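Long-range contacts in ATP phosphoribosyltransferase regulatory subunit (Bacillus halodurans, PDB 3OD1), which probably serves as a synthetase-like partner of the HisG subunit in the first step of histidine biosynthesis and may allow its feedback regulation by histidine: residues D44-P49 with A90-S95; V80-M85 with S110-A115; P103-Y108 with V131-D136; E125-G130 with V318-L323; G297-E302 with Q312-G317. All coordinates share one frame; numbering follows the deposited sequence. Where two conformers were deposited one is given.

Contact 1: D44-P49 with A90-S95; sequences DMIETP and ARLVAS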
# COMPACT_ATOMS: atom_id res chain seq x y z
N ASP B 44 -10.46 -7.94 -10.58
CA ASP B 44 -10.44 -8.05 -9.12
C ASP B 44 -9.05 -7.70 -8.60
O ASP B 44 -8.06 -8.32 -9.02
CB ASP B 44 -10.76 -9.47 -8.65
CG ASP B 44 -12.19 -9.90 -8.93
OD1 ASP B 44 -13.13 -9.10 -8.75
OD2 ASP B 44 -12.37 -11.06 -9.28
N MSE B 45 -8.99 -6.74 -7.69
CA MSE B 45 -7.73 -6.41 -7.01
C MSE B 45 -7.23 -7.57 -6.15
O MSE B 45 -8.02 -8.24 -5.49
CB MSE B 45 -7.95 -5.17 -6.13
CG MSE B 45 -8.34 -3.97 -6.95
SE MSE B 45 -6.73 -3.08 -7.56
CE MSE B 45 -6.16 -2.57 -5.76
N ILE B 46 -5.93 -7.80 -6.18
CA ILE B 46 -5.30 -8.72 -5.25
C ILE B 46 -4.09 -8.06 -4.61
O ILE B 46 -3.73 -6.93 -4.98
CB ILE B 46 -4.89 -10.07 -5.92
CG1 ILE B 46 -4.18 -9.82 -7.25
CG2 ILE B 46 -6.12 -10.95 -6.11
CD1 ILE B 46 -2.72 -9.34 -7.10
N GLU B 47 -3.48 -8.74 -3.64
CA GLU B 47 -2.15 -8.36 -3.18
C GLU B 47 -1.25 -9.58 -3.06
O GLU B 47 -1.72 -10.70 -2.86
CB GLU B 47 -2.19 -7.57 -1.87
CG GLU B 47 -2.94 -6.25 -2.02
CD GLU B 47 -3.07 -5.45 -0.72
OE1 GLU B 47 -3.06 -6.05 0.38
OE2 GLU B 47 -3.22 -4.20 -0.80
N THR B 48 0.05 -9.36 -3.23
CA THR B 48 1.04 -10.42 -3.08
C THR B 48 2.09 -9.90 -2.10
O THR B 48 2.05 -8.71 -1.74
CB THR B 48 1.72 -10.75 -4.42
OG1 THR B 48 2.31 -9.56 -4.94
CG2 THR B 48 0.70 -11.29 -5.43
N PRO B 49 3.03 -10.75 -1.67
CA PRO B 49 3.96 -10.33 -0.61
C PRO B 49 5.02 -9.37 -1.10
O PRO B 49 5.29 -9.28 -2.30
CB PRO B 49 4.65 -11.64 -0.19
CG PRO B 49 3.73 -12.74 -0.70
CD PRO B 49 3.18 -12.19 -1.98
N ALA B 90 1.32 -14.28 -11.76
CA ALA B 90 1.42 -15.57 -12.44
C ALA B 90 1.55 -16.70 -11.42
O ALA B 90 0.90 -17.75 -11.55
CB ALA B 90 2.59 -15.58 -13.42
N ARG B 91 2.39 -16.49 -10.40
CA ARG B 91 2.53 -17.47 -9.32
C ARG B 91 1.19 -17.72 -8.64
O ARG B 91 0.80 -18.86 -8.38
CB ARG B 91 3.57 -17.03 -8.28
CG ARG B 91 3.73 -18.05 -7.11
CD ARG B 91 4.72 -17.60 -6.03
NE ARG B 91 4.45 -16.24 -5.56
CZ ARG B 91 3.32 -15.84 -4.98
NH1 ARG B 91 2.33 -16.70 -4.78
NH2 ARG B 91 3.17 -14.57 -4.61
N LEU B 92 0.48 -16.63 -8.35
CA LEU B 92 -0.79 -16.71 -7.64
C LEU B 92 -1.77 -17.52 -8.46
O LEU B 92 -2.42 -18.44 -7.94
CB LEU B 92 -1.32 -15.29 -7.43
CG LEU B 92 -2.21 -14.94 -6.25
CD1 LEU B 92 -2.61 -13.49 -6.34
CD2 LEU B 92 -3.43 -15.83 -6.25
N VAL B 93 -1.85 -17.20 -9.75
CA VAL B 93 -2.75 -17.85 -10.68
C VAL B 93 -2.52 -19.36 -10.80
O VAL B 93 -3.48 -20.12 -10.88
CB VAL B 93 -2.66 -17.21 -12.09
CG1 VAL B 93 -3.44 -18.04 -13.12
CG2 VAL B 93 -3.18 -15.78 -12.04
N ALA B 94 -1.26 -19.78 -10.82
CA ALA B 94 -0.93 -21.19 -10.99
C ALA B 94 -1.02 -21.98 -9.68
O ALA B 94 -0.88 -23.19 -9.69
CB ALA B 94 0.44 -21.37 -11.60
N SER B 95 -1.25 -21.30 -8.56
CA SER B 95 -1.31 -21.99 -7.27
C SER B 95 -2.60 -21.72 -6.51
O SER B 95 -3.54 -22.52 -6.60
CB SER B 95 -0.10 -21.62 -6.42
OG SER B 95 -0.04 -20.22 -6.22
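Motif 1 of the class II synthetase fold meets helix 86-94 here: Ile46, Thr48 and Pro49, on the chain just past the edge strand 44-45, pack against Arg91 and Leu92. The join is made by side chains alone, with no hydrogen bond across it. One methyl, Leu92 CD1, carries the apolar half. It meets Ile46 tip to tip, 4.1 Å from CG1, and also touches Thr48 CG2 at 4.1 Å from a slanting approach. The other half is the end of Arg91. Its chain is extended to CD and then bends (chi3 51°), which turns NE out of line before the guanidinium. Thr48 and Arg91 run past each other in opposite directions, with Thr48 CB at the guanidinium edge. Pro49 and Arg91 meet tip to tip, Pro49 CD 3.5 Å from Arg91 NH2. The polar duties of this guanidinium lie elsewhere: NH2 forms a salt bridge with Glu52, and NH1 one with Asp18 of the second subunit. Pro49 packs on that same Asp18, so the buried arginine is held between its own chain and the partner. A proline-bearing motif 1 segment packed at the subunit boundary is typical of class II synthetase dimers.

Contact 2: V80-M85 with S110-A115; sequences VLRPDM and SNVYRA
The backbones of Leu81-Met85 and Ser110-Arg114 run 129° apart, their CA atoms closest at Pro83 and Tyr113, and Tyr113 N donates to Arg82 O over 3.0 Å. Leu81 crosses the Tyr113 ring, CG over one face and CB 3.6 Å from the ring's CG, while the phenol OH bonds to Thr50 of the second subunit. Arg82 takes CG between its backbone N and carbonyl carbon (chi1 58°) and then stretches out to NE, which donates to Asn111 O at 2.7 Å. NH2 adds a weak second bond to that oxygen, and Ser110 OG lies over one guanidinium face. Its NH1 makes weak bonds to the carbonyls of Thr48 and Pro49. Arg114 reaches back from the other segment: NH1 donates in plane to a lone pair of Pro83 O, 2.7 Å away and nearly straight (168°). The same NH1 meets Tyr113 O from above the carbonyl plane. A water joins Arg114 NH2 to Pro83 O, and another joins the carbonyls of Leu81 and Tyr113. By sequence Arg114 probably corresponds to the motif 2 arginine, which in class II synthetases contacts ATP. Both arginines are gripped by backbone carbonyls, so their hold depends on the course of the main chain, not on a facing acidic side chain.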
# COMPACT_ATOMS: atom_id res chain seq x y z
N VAL B 80 14.11 -11.38 -3.35
CA VAL B 80 14.00 -10.07 -3.95
C VAL B 80 12.83 -9.33 -3.33
O VAL B 80 11.84 -9.94 -2.93
CB VAL B 80 13.80 -10.14 -5.49
CG1 VAL B 80 14.96 -10.87 -6.14
CG2 VAL B 80 12.49 -10.82 -5.83
N LEU B 81 12.96 -8.01 -3.22
CA LEU B 81 11.81 -7.15 -3.04
C LEU B 81 11.12 -7.16 -4.39
O LEU B 81 11.77 -6.95 -5.41
CB LEU B 81 12.26 -5.74 -2.64
CG LEU B 81 12.88 -5.64 -1.24
CD1 LEU B 81 13.37 -4.21 -0.90
CD2 LEU B 81 11.89 -6.12 -0.17
N ARG B 82 9.82 -7.43 -4.42
CA ARG B 82 9.16 -7.67 -5.70
C ARG B 82 9.46 -6.60 -6.76
O ARG B 82 9.22 -5.39 -6.55
CB ARG B 82 7.67 -7.85 -5.53
CG ARG B 82 7.03 -6.69 -4.88
CD ARG B 82 5.57 -6.62 -5.21
NE ARG B 82 4.96 -5.51 -4.51
CZ ARG B 82 4.20 -5.64 -3.43
NH1 ARG B 82 3.95 -6.84 -2.95
NH2 ARG B 82 3.68 -4.57 -2.86
N PRO B 83 9.98 -7.05 -7.90
CA PRO B 83 10.32 -6.15 -9.00
C PRO B 83 9.09 -5.73 -9.81
O PRO B 83 9.11 -4.67 -10.46
CB PRO B 83 11.28 -7.00 -9.86
CG PRO B 83 10.93 -8.41 -9.53
CD PRO B 83 10.55 -8.39 -8.08
N ASP B 84 8.04 -6.54 -9.78
CA ASP B 84 6.84 -6.27 -10.58
C ASP B 84 5.66 -7.05 -10.00
O ASP B 84 5.84 -7.88 -9.11
CB ASP B 84 7.07 -6.69 -12.04
CG ASP B 84 7.27 -8.21 -12.19
OD1 ASP B 84 8.34 -8.72 -11.80
OD2 ASP B 84 6.36 -8.90 -12.67
N MSE B 85 4.46 -6.82 -10.53
CA MSE B 85 3.29 -7.58 -10.08
C MSE B 85 2.86 -8.70 -11.02
O MSE B 85 2.06 -9.57 -10.65
CB MSE B 85 2.11 -6.64 -9.78
CG MSE B 85 2.23 -5.91 -8.42
SE MSE B 85 2.39 -7.16 -6.92
CE MSE B 85 0.63 -8.00 -7.01
N SER B 110 0.41 -1.33 -6.17
CA SER B 110 1.46 -1.83 -5.30
C SER B 110 2.78 -1.12 -5.50
O SER B 110 3.11 -0.70 -6.62
CB SER B 110 1.70 -3.32 -5.56
OG SER B 110 0.51 -4.08 -5.43
N ASN B 111 3.56 -1.03 -4.43
CA ASN B 111 4.95 -0.61 -4.56
C ASN B 111 5.79 -1.74 -5.11
O ASN B 111 5.71 -2.88 -4.65
CB ASN B 111 5.51 -0.17 -3.22
CG ASN B 111 4.87 1.11 -2.71
OD1 ASN B 111 4.22 1.83 -3.45
ND2 ASN B 111 5.07 1.38 -1.43
N VAL B 112 6.61 -1.42 -6.10
CA VAL B 112 7.62 -2.35 -6.60
C VAL B 112 8.99 -1.73 -6.41
O VAL B 112 9.11 -0.54 -6.08
CB VAL B 112 7.37 -2.72 -8.09
CG1 VAL B 112 6.04 -3.47 -8.21
CG2 VAL B 112 7.33 -1.48 -8.94
N TYR B 113 10.03 -2.53 -6.62
CA TYR B 113 11.35 -2.17 -6.12
C TYR B 113 12.44 -2.42 -7.16
O TYR B 113 12.33 -3.32 -7.99
CB TYR B 113 11.67 -2.94 -4.83
CG TYR B 113 10.63 -2.78 -3.73
CD1 TYR B 113 10.77 -1.80 -2.74
CD2 TYR B 113 9.51 -3.58 -3.69
CE1 TYR B 113 9.82 -1.64 -1.74
CE2 TYR B 113 8.55 -3.44 -2.69
CZ TYR B 113 8.71 -2.47 -1.72
OH TYR B 113 7.75 -2.32 -0.75
N ARG B 114 13.47 -1.58 -7.11
CA ARG B 114 14.61 -1.69 -8.00
C ARG B 114 15.88 -1.70 -7.15
O ARG B 114 15.89 -1.17 -6.03
CB ARG B 114 14.65 -0.49 -8.94
CG ARG B 114 13.47 -0.39 -9.86
CD ARG B 114 13.55 -1.46 -10.92
NE ARG B 114 12.42 -1.39 -11.84
CZ ARG B 114 11.31 -2.10 -11.68
NH1 ARG B 114 11.20 -2.91 -10.65
NH2 ARG B 114 10.32 -1.98 -12.55
N ALA B 115 16.94 -2.30 -7.68
CA ALA B 115 18.21 -2.31 -6.97
C ALA B 115 18.66 -0.86 -6.75
O ALA B 115 18.44 -0.00 -7.61
CB ALA B 115 19.26 -3.09 -7.76
O HOH W 1 13.49 -5.76 -7.21
O HOH W 2 7.84 -3.03 -12.43

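Contact 3: P103-Y108 with V131-D136; sequences PLRLAY and VELIGD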
# COMPACT_ATOMS: atom_id res chain seq x y z
N PRO B 103 -10.89 -17.19 -18.50
CA PRO B 103 -9.87 -16.17 -18.26
C PRO B 103 -9.99 -15.49 -16.90
O PRO B 103 -11.09 -15.35 -16.36
CB PRO B 103 -10.14 -15.14 -19.37
CG PRO B 103 -11.27 -15.69 -20.19
CD PRO B 103 -11.98 -16.67 -19.33
N LEU B 104 -8.86 -15.06 -16.37
CA LEU B 104 -8.82 -14.32 -15.12
C LEU B 104 -8.46 -12.86 -15.37
O LEU B 104 -7.58 -12.55 -16.19
CB LEU B 104 -7.81 -14.94 -14.17
CG LEU B 104 -8.28 -16.26 -13.56
CD1 LEU B 104 -7.09 -17.05 -13.04
CD2 LEU B 104 -9.29 -15.97 -12.45
N ARG B 105 -9.16 -11.98 -14.67
CA ARG B 105 -8.94 -10.54 -14.76
C ARG B 105 -8.59 -10.03 -13.37
O ARG B 105 -9.44 -9.96 -12.48
CB ARG B 105 -10.18 -9.85 -15.30
CG ARG B 105 -10.39 -10.05 -16.81
CD ARG B 105 -11.72 -9.54 -17.28
NE ARG B 105 -11.77 -9.52 -18.73
CZ ARG B 105 -12.08 -10.57 -19.48
NH1 ARG B 105 -12.38 -11.73 -18.91
NH2 ARG B 105 -12.09 -10.46 -20.80
N LEU B 106 -7.32 -9.71 -13.19
CA LEU B 106 -6.80 -9.35 -11.89
C LEU B 106 -6.13 -7.99 -11.99
O LEU B 106 -5.69 -7.58 -13.07
CB LEU B 106 -5.83 -10.42 -11.40
CG LEU B 106 -6.44 -11.80 -11.16
CD1 LEU B 106 -5.37 -12.86 -11.02
CD2 LEU B 106 -7.32 -11.82 -9.93
N ALA B 107 -6.06 -7.29 -10.86
CA ALA B 107 -5.55 -5.92 -10.82
C ALA B 107 -4.74 -5.71 -9.56
O ALA B 107 -4.83 -6.49 -8.61
CB ALA B 107 -6.71 -4.89 -10.86
N TYR B 108 -3.94 -4.65 -9.54
CA TYR B 108 -3.12 -4.37 -8.37
C TYR B 108 -2.83 -2.88 -8.28
O TYR B 108 -2.92 -2.16 -9.26
CB TYR B 108 -1.80 -5.14 -8.44
CG TYR B 108 -1.00 -4.79 -9.68
CD1 TYR B 108 -1.20 -5.47 -10.87
CD2 TYR B 108 -0.07 -3.75 -9.67
CE1 TYR B 108 -0.47 -5.15 -12.03
CE2 TYR B 108 0.66 -3.41 -10.81
CZ TYR B 108 0.46 -4.12 -11.99
OH TYR B 108 1.17 -3.78 -13.13
N VAL B 131 -3.24 -4.15 -14.53
CA VAL B 131 -4.10 -5.33 -14.65
C VAL B 131 -3.39 -6.42 -15.42
O VAL B 131 -2.47 -6.15 -16.22
CB VAL B 131 -5.40 -5.00 -15.44
CG1 VAL B 131 -6.14 -3.83 -14.82
CG2 VAL B 131 -5.08 -4.70 -16.91
N GLU B 132 -3.82 -7.66 -15.19
CA GLU B 132 -3.41 -8.81 -16.00
C GLU B 132 -4.70 -9.48 -16.46
O GLU B 132 -5.62 -9.68 -15.66
CB GLU B 132 -2.60 -9.81 -15.17
CG GLU B 132 -1.48 -9.18 -14.35
CD GLU B 132 -0.40 -8.55 -15.22
OE1 GLU B 132 -0.37 -8.82 -16.44
OE2 GLU B 132 0.41 -7.78 -14.67
N LEU B 133 -4.76 -9.81 -17.74
CA LEU B 133 -5.88 -10.56 -18.29
C LEU B 133 -5.29 -11.85 -18.85
O LEU B 133 -4.57 -11.84 -19.84
CB LEU B 133 -6.59 -9.74 -19.38
CG LEU B 133 -7.45 -10.49 -20.41
CD1 LEU B 133 -8.48 -11.40 -19.75
CD2 LEU B 133 -8.15 -9.50 -21.33
N ILE B 134 -5.57 -12.95 -18.17
CA ILE B 134 -4.82 -14.18 -18.40
C ILE B 134 -5.70 -15.28 -18.96
O ILE B 134 -6.77 -15.55 -18.44
CB ILE B 134 -4.17 -14.69 -17.10
CG1 ILE B 134 -3.23 -13.63 -16.53
CG2 ILE B 134 -3.41 -15.99 -17.36
CD1 ILE B 134 -2.99 -13.81 -15.04
N GLY B 135 -5.24 -15.89 -20.05
CA GLY B 135 -5.96 -17.01 -20.63
C GLY B 135 -6.93 -16.66 -21.74
O GLY B 135 -7.76 -17.47 -22.11
N ASP B 136 -6.82 -15.45 -22.28
CA ASP B 136 -7.68 -15.03 -23.39
C ASP B 136 -6.79 -14.49 -24.50
O ASP B 136 -6.18 -13.43 -24.38
CB ASP B 136 -8.71 -14.00 -22.93
CG ASP B 136 -9.66 -13.54 -24.05
OD1 ASP B 136 -9.38 -13.77 -25.24
OD2 ASP B 136 -10.70 -12.94 -23.72
O HOH W 3 0.88 -5.23 -15.18
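Leu104 pairs with Ile134 and Leu106 with Glu132 in the antiparallel hairpin of motif 2, strands 104-113 and 125-134. Each pair exchanges two backbone hydrogen bonds, the Leu106 N to Glu132 O bond being 3.0 Å and almost straight (174°). Arg105-Leu133 and Ala107-Val131 are the non-hydrogen-bonded pairs, their side chains on one face of the sheet, where Leu133 packs on helix 139-155. Leu133, its CG anti to the backbone N (chi1 159°), lies alongside Arg105, with CD1 3.7 Å above the centre of the guanidinium plane. Asp136 OD2 approaches Arg105 NH2 only to 4.1 Å, beyond a salt bridge. At the hairpin's end Gly135 adopts a positive phi (94°), where a side chain would jam against the preceding carbonyl. Further out, Glu144 forms a salt bridge with Arg105 NH2, Gln368 of the second subunit bonds to both Arg105 NH1 and Asp136 OD2, and Thr138 bonds to Asp136 OD1. An alanine in place of Arg105 would probably leave Glu144 without its mate and open a gap over Leu133 CD1. On the other face Val93 packs on Leu104, Leu106 and Ile134, and Glu132 OE1 hydrogen-bonds to Tyr300 OH. One water closes the contact: Tyr108 OH, which also bonds to Gln128 NE2, donates to it at 2.5 Å, and it donates to Glu132 OE2 at 2.6 Å.

Contact 4: E125-G130 with V318-L323; sequences EFEQLG and VRIDLL
Leu129 and Val318 form an antiparallel hydrogen-bonded pair where the motif 2 strand 125-134 meets motif 3, the strand 313-319 that runs straight into helix 320-327. This end is the tight one. Val318 N donates to Leu129 O at 2.7 Å, and Leu129 N returns a bond to Val318 O. The next link already involves the helix, Ile320 N donating to Glu127 O over 3.1 Å. Ile320 CD1 lies 3.8 Å from Leu129 CB, its side chain slanting across, and helix 21-40 covers both residues. Glu127 lies with them, CG against Ile320 CG1 and its carboxylate bound to Lys27 and Gln109. On the other face Gln128 and Arg319 are only partly buried. Gln128 NE2 bonds to Tyr108 OH. Here the Arg319 side chain makes the contact: bent at chi2 and chi3 (-75° and -55°), it lays its guanidinium on the face of Phe126 as a cation-pi stack, CZ 3.7 Å from the ring centroid and the planes 20° apart. Leu322 CD1 sits over the centre of the opposite guanidinium face. Phe126 probably matches the motif 2 phenylalanine on which adenine stacks in class II synthetases; by sequence, Leu322 probably takes the motif 3 arginine position. Asp321 takes the Arg319 guanidinium side-on: NE donates to the syn lone pair of OD2 at 2.9 Å, and NH1 to OD1 at 2.9 Å.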
# COMPACT_ATOMS: atom_id res chain seq x y z
N GLU B 125 12.06 2.45 -5.01
CA GLU B 125 10.72 2.02 -4.59
C GLU B 125 9.70 2.97 -5.19
O GLU B 125 9.81 4.18 -5.01
CB GLU B 125 10.58 2.04 -3.05
CG GLU B 125 9.15 1.71 -2.63
CD GLU B 125 8.93 1.70 -1.11
OE1 GLU B 125 9.82 2.15 -0.35
OE2 GLU B 125 7.85 1.25 -0.68
N PHE B 126 8.71 2.45 -5.90
CA PHE B 126 7.70 3.32 -6.51
C PHE B 126 6.40 2.57 -6.74
O PHE B 126 6.40 1.36 -6.88
CB PHE B 126 8.21 3.94 -7.83
CG PHE B 126 8.57 2.93 -8.87
CD1 PHE B 126 7.59 2.32 -9.63
CD2 PHE B 126 9.90 2.59 -9.09
CE1 PHE B 126 7.93 1.38 -10.61
CE2 PHE B 126 10.24 1.65 -10.05
CZ PHE B 126 9.25 1.05 -10.82
N GLU B 127 5.30 3.30 -6.75
CA GLU B 127 3.97 2.68 -6.83
C GLU B 127 3.55 2.43 -8.28
O GLU B 127 3.73 3.27 -9.16
CB GLU B 127 2.93 3.57 -6.11
CG GLU B 127 1.60 2.90 -5.90
CD GLU B 127 0.70 3.66 -4.94
OE1 GLU B 127 0.94 4.88 -4.73
OE2 GLU B 127 -0.25 3.05 -4.40
N GLN B 128 3.03 1.23 -8.53
CA GLN B 128 2.58 0.88 -9.86
C GLN B 128 1.19 0.30 -9.77
O GLN B 128 0.85 -0.41 -8.82
CB GLN B 128 3.54 -0.13 -10.47
CG GLN B 128 3.24 -0.47 -11.91
CD GLN B 128 4.31 -1.38 -12.50
OE1 GLN B 128 5.49 -1.02 -12.53
NE2 GLN B 128 3.91 -2.57 -12.93
N LEU B 129 0.38 0.61 -10.78
CA LEU B 129 -0.99 0.14 -10.81
C LEU B 129 -1.27 -0.46 -12.20
O LEU B 129 -0.78 0.04 -13.21
CB LEU B 129 -1.92 1.31 -10.45
CG LEU B 129 -3.43 1.33 -10.60
CD1 LEU B 129 -3.97 2.53 -9.82
CD2 LEU B 129 -3.82 1.45 -12.07
N GLY B 130 -2.02 -1.55 -12.26
CA GLY B 130 -2.28 -2.18 -13.54
C GLY B 130 -3.17 -3.40 -13.43
O GLY B 130 -3.77 -3.64 -12.37
N VAL B 318 1.01 1.01 -14.94
CA VAL B 318 1.11 2.46 -14.94
C VAL B 318 2.04 2.91 -13.81
O VAL B 318 1.85 2.49 -12.68
CB VAL B 318 -0.26 3.11 -14.70
CG1 VAL B 318 -0.14 4.65 -14.70
CG2 VAL B 318 -1.26 2.64 -15.78
N ARG B 319 3.03 3.73 -14.14
CA ARG B 319 3.91 4.35 -13.13
C ARG B 319 3.23 5.55 -12.51
O ARG B 319 3.11 6.59 -13.16
CB ARG B 319 5.22 4.81 -13.77
CG ARG B 319 6.27 3.72 -13.92
CD ARG B 319 6.90 3.41 -12.58
NE ARG B 319 7.46 4.58 -11.91
CZ ARG B 319 8.74 4.95 -11.97
NH1 ARG B 319 9.15 6.03 -11.32
NH2 ARG B 319 9.62 4.26 -12.69
N ILE B 320 2.79 5.41 -11.26
CA ILE B 320 1.94 6.40 -10.63
C ILE B 320 2.65 7.74 -10.44
O ILE B 320 2.08 8.80 -10.69
CB ILE B 320 1.42 5.91 -9.26
CG1 ILE B 320 0.59 4.64 -9.43
CG2 ILE B 320 0.61 6.99 -8.56
CD1 ILE B 320 -0.64 4.85 -10.25
N ASP B 321 3.90 7.69 -10.00
CA ASP B 321 4.62 8.93 -9.76
C ASP B 321 4.82 9.72 -11.06
O ASP B 321 4.72 10.94 -11.07
CB ASP B 321 5.93 8.69 -8.99
CG ASP B 321 6.78 7.56 -9.57
OD1 ASP B 321 7.92 7.39 -9.09
OD2 ASP B 321 6.31 6.83 -10.48
N LEU B 322 5.06 9.02 -12.16
CA LEU B 322 5.21 9.67 -13.45
C LEU B 322 3.88 10.25 -13.89
O LEU B 322 3.83 11.31 -14.51
CB LEU B 322 5.74 8.67 -14.49
CG LEU B 322 7.17 8.16 -14.29
CD1 LEU B 322 7.58 7.13 -15.36
CD2 LEU B 322 8.17 9.31 -14.25
N LEU B 323 2.79 9.55 -13.58
CA LEU B 323 1.47 10.03 -13.97
C LEU B 323 1.09 11.30 -13.18
O LEU B 323 0.58 12.26 -13.75
CB LEU B 323 0.41 8.93 -13.77
CG LEU B 323 -1.04 9.33 -14.04
CD1 LEU B 323 -1.20 9.93 -15.45
CD2 LEU B 323 -1.99 8.13 -13.83

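Contact 5: G297-E302 with Q312-G317; sequences GGRYDE and QATGFG
Asp301 OD1 is gripped from both segments: Ala313 N donates to it at 3.0 Å, coming from the anti side and out of the carboxylate plane, and Arg299 NH1 forms a salt bridge with it at 3.5 Å. Beside it, Tyr300 N donates to Ala313 O over 2.9 Å. The Tyr300 ring folds over the same residue. CG stands between the backbone N and the carbonyl carbon (chi1 54°), and Ala313 CB rests over one ring face in a CH-pi contact, 3.8 Å from the centroid. The phenol OH bonds to Glu132. The Gly-Gly-Arg-Tyr-Asp run, a sequence characteristic of histidyl-tRNA synthetases, leaves strand 295-298 here alongside the antiparallel motif 3 strand 313-319 of the catalytic-domain sheet. An alanine in place of Tyr300 would probably leave Glu132 OE1 without this hydroxyl and open a gap over Ala313 CB. Arg299 bends at chi2 and presents a guanidinium face to Thr314 CG2, 3.7 Å away; its NE forms a salt bridge with Asp142. Further along, Gly298 N donates to Gly315 O. Gly297 CA comes to 3.9 Å from Phe316 CA, and a side chain on Gly297 would collide with Gly315 O. Gly315 N is buried with no partner in the model.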
# COMPACT_ATOMS: atom_id res chain seq x y z
N GLY B 297 2.50 -2.00 -21.71
CA GLY B 297 1.95 -3.33 -21.54
C GLY B 297 2.12 -4.16 -22.80
O GLY B 297 2.82 -3.77 -23.73
N GLY B 298 1.47 -5.31 -22.82
CA GLY B 298 1.49 -6.16 -23.99
C GLY B 298 1.45 -7.63 -23.64
O GLY B 298 1.41 -8.01 -22.46
N ARG B 299 1.48 -8.47 -24.67
CA ARG B 299 1.41 -9.92 -24.53
C ARG B 299 2.68 -10.55 -24.01
O ARG B 299 3.77 -10.25 -24.49
CB ARG B 299 1.09 -10.57 -25.88
CG ARG B 299 -0.28 -10.30 -26.36
CD ARG B 299 -1.08 -11.57 -26.37
NE ARG B 299 -2.50 -11.24 -26.34
CZ ARG B 299 -3.38 -11.81 -25.54
NH1 ARG B 299 -2.99 -12.76 -24.69
NH2 ARG B 299 -4.66 -11.45 -25.60
N TYR B 300 2.53 -11.45 -23.05
CA TYR B 300 3.66 -12.21 -22.52
C TYR B 300 3.26 -13.69 -22.41
O TYR B 300 3.12 -14.23 -21.31
CB TYR B 300 4.11 -11.60 -21.18
CG TYR B 300 3.00 -11.46 -20.14
CD1 TYR B 300 2.84 -12.42 -19.15
CD2 TYR B 300 2.12 -10.37 -20.15
CE1 TYR B 300 1.84 -12.33 -18.20
CE2 TYR B 300 1.10 -10.27 -19.19
CZ TYR B 300 0.98 -11.26 -18.21
OH TYR B 300 -0.00 -11.22 -17.24
N ASP B 301 3.10 -14.35 -23.56
CA ASP B 301 2.41 -15.64 -23.64
C ASP B 301 3.17 -16.86 -23.13
O ASP B 301 2.62 -17.95 -23.11
CB ASP B 301 1.96 -15.93 -25.09
CG ASP B 301 0.76 -15.10 -25.52
OD1 ASP B 301 0.16 -14.38 -24.68
OD2 ASP B 301 0.40 -15.17 -26.72
N GLU B 302 4.42 -16.68 -22.71
CA GLU B 302 5.22 -17.81 -22.23
C GLU B 302 5.48 -17.79 -20.71
O GLU B 302 6.07 -18.73 -20.16
CB GLU B 302 6.54 -17.90 -23.00
CG GLU B 302 6.35 -18.13 -24.50
CD GLU B 302 5.47 -19.34 -24.78
OE1 GLU B 302 5.54 -20.33 -24.02
OE2 GLU B 302 4.70 -19.30 -25.76
N GLN B 312 -2.01 -17.89 -22.55
CA GLN B 312 -1.73 -16.60 -23.15
C GLN B 312 -2.08 -15.55 -22.10
O GLN B 312 -2.89 -15.80 -21.21
CB GLN B 312 -2.57 -16.41 -24.43
CG GLN B 312 -2.49 -17.60 -25.38
CD GLN B 312 -3.39 -17.43 -26.60
OE1 GLN B 312 -3.06 -16.69 -27.53
NE2 GLN B 312 -4.53 -18.12 -26.60
N ALA B 313 -1.42 -14.40 -22.17
CA ALA B 313 -1.65 -13.36 -21.17
C ALA B 313 -1.24 -12.00 -21.69
O ALA B 313 -0.30 -11.88 -22.48
CB ALA B 313 -0.92 -13.67 -19.86
N THR B 314 -2.00 -10.98 -21.30
CA THR B 314 -1.60 -9.61 -21.59
C THR B 314 -1.97 -8.73 -20.41
O THR B 314 -2.50 -9.22 -19.42
CB THR B 314 -2.18 -9.09 -22.92
OG1 THR B 314 -1.68 -7.77 -23.17
CG2 THR B 314 -3.71 -9.06 -22.89
N GLY B 315 -1.69 -7.43 -20.52
CA GLY B 315 -2.02 -6.51 -19.45
C GLY B 315 -1.24 -5.22 -19.58
O GLY B 315 -0.62 -4.98 -20.61
N PHE B 316 -1.32 -4.37 -18.56
CA PHE B 316 -0.56 -3.12 -18.57
C PHE B 316 -0.18 -2.72 -17.15
O PHE B 316 -0.76 -3.18 -16.16
CB PHE B 316 -1.35 -1.98 -19.25
CG PHE B 316 -2.57 -1.50 -18.47
CD1 PHE B 316 -2.44 -0.61 -17.42
CD2 PHE B 316 -3.84 -1.93 -18.83
CE1 PHE B 316 -3.55 -0.17 -16.72
CE2 PHE B 316 -4.96 -1.48 -18.14
CZ PHE B 316 -4.82 -0.60 -17.10
N GLY B 317 0.82 -1.85 -17.06
CA GLY B 317 1.22 -1.24 -15.81
C GLY B 317 1.35 0.26 -15.99
O GLY B 317 1.72 0.73 -17.06

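All five contacts are largely buried, but contact 4 is the most central, about 6 Å from the centre of the chain to its own centre, and contact 1 the most peripheral, about 17 Å. Contacts 2 and 3 share strand 104-113, contacts 3 and 4 strand 125-134, and contacts 4 and 5 strand 313-319, so motifs 2 and 3 are joined side by side in one sheet. Contact 3 is regular strand pairing; contacts 4 and 5 pair for a short distance, keep a further backbone bond, and add side-chain contacts. Contact 1 is side-chain packing only, at the subunit boundary, and contact 2 rests largely on arginine-to-carbonyl bonds. The second subunit approaches contacts 1 to 4 but does not touch the segments of contact 5.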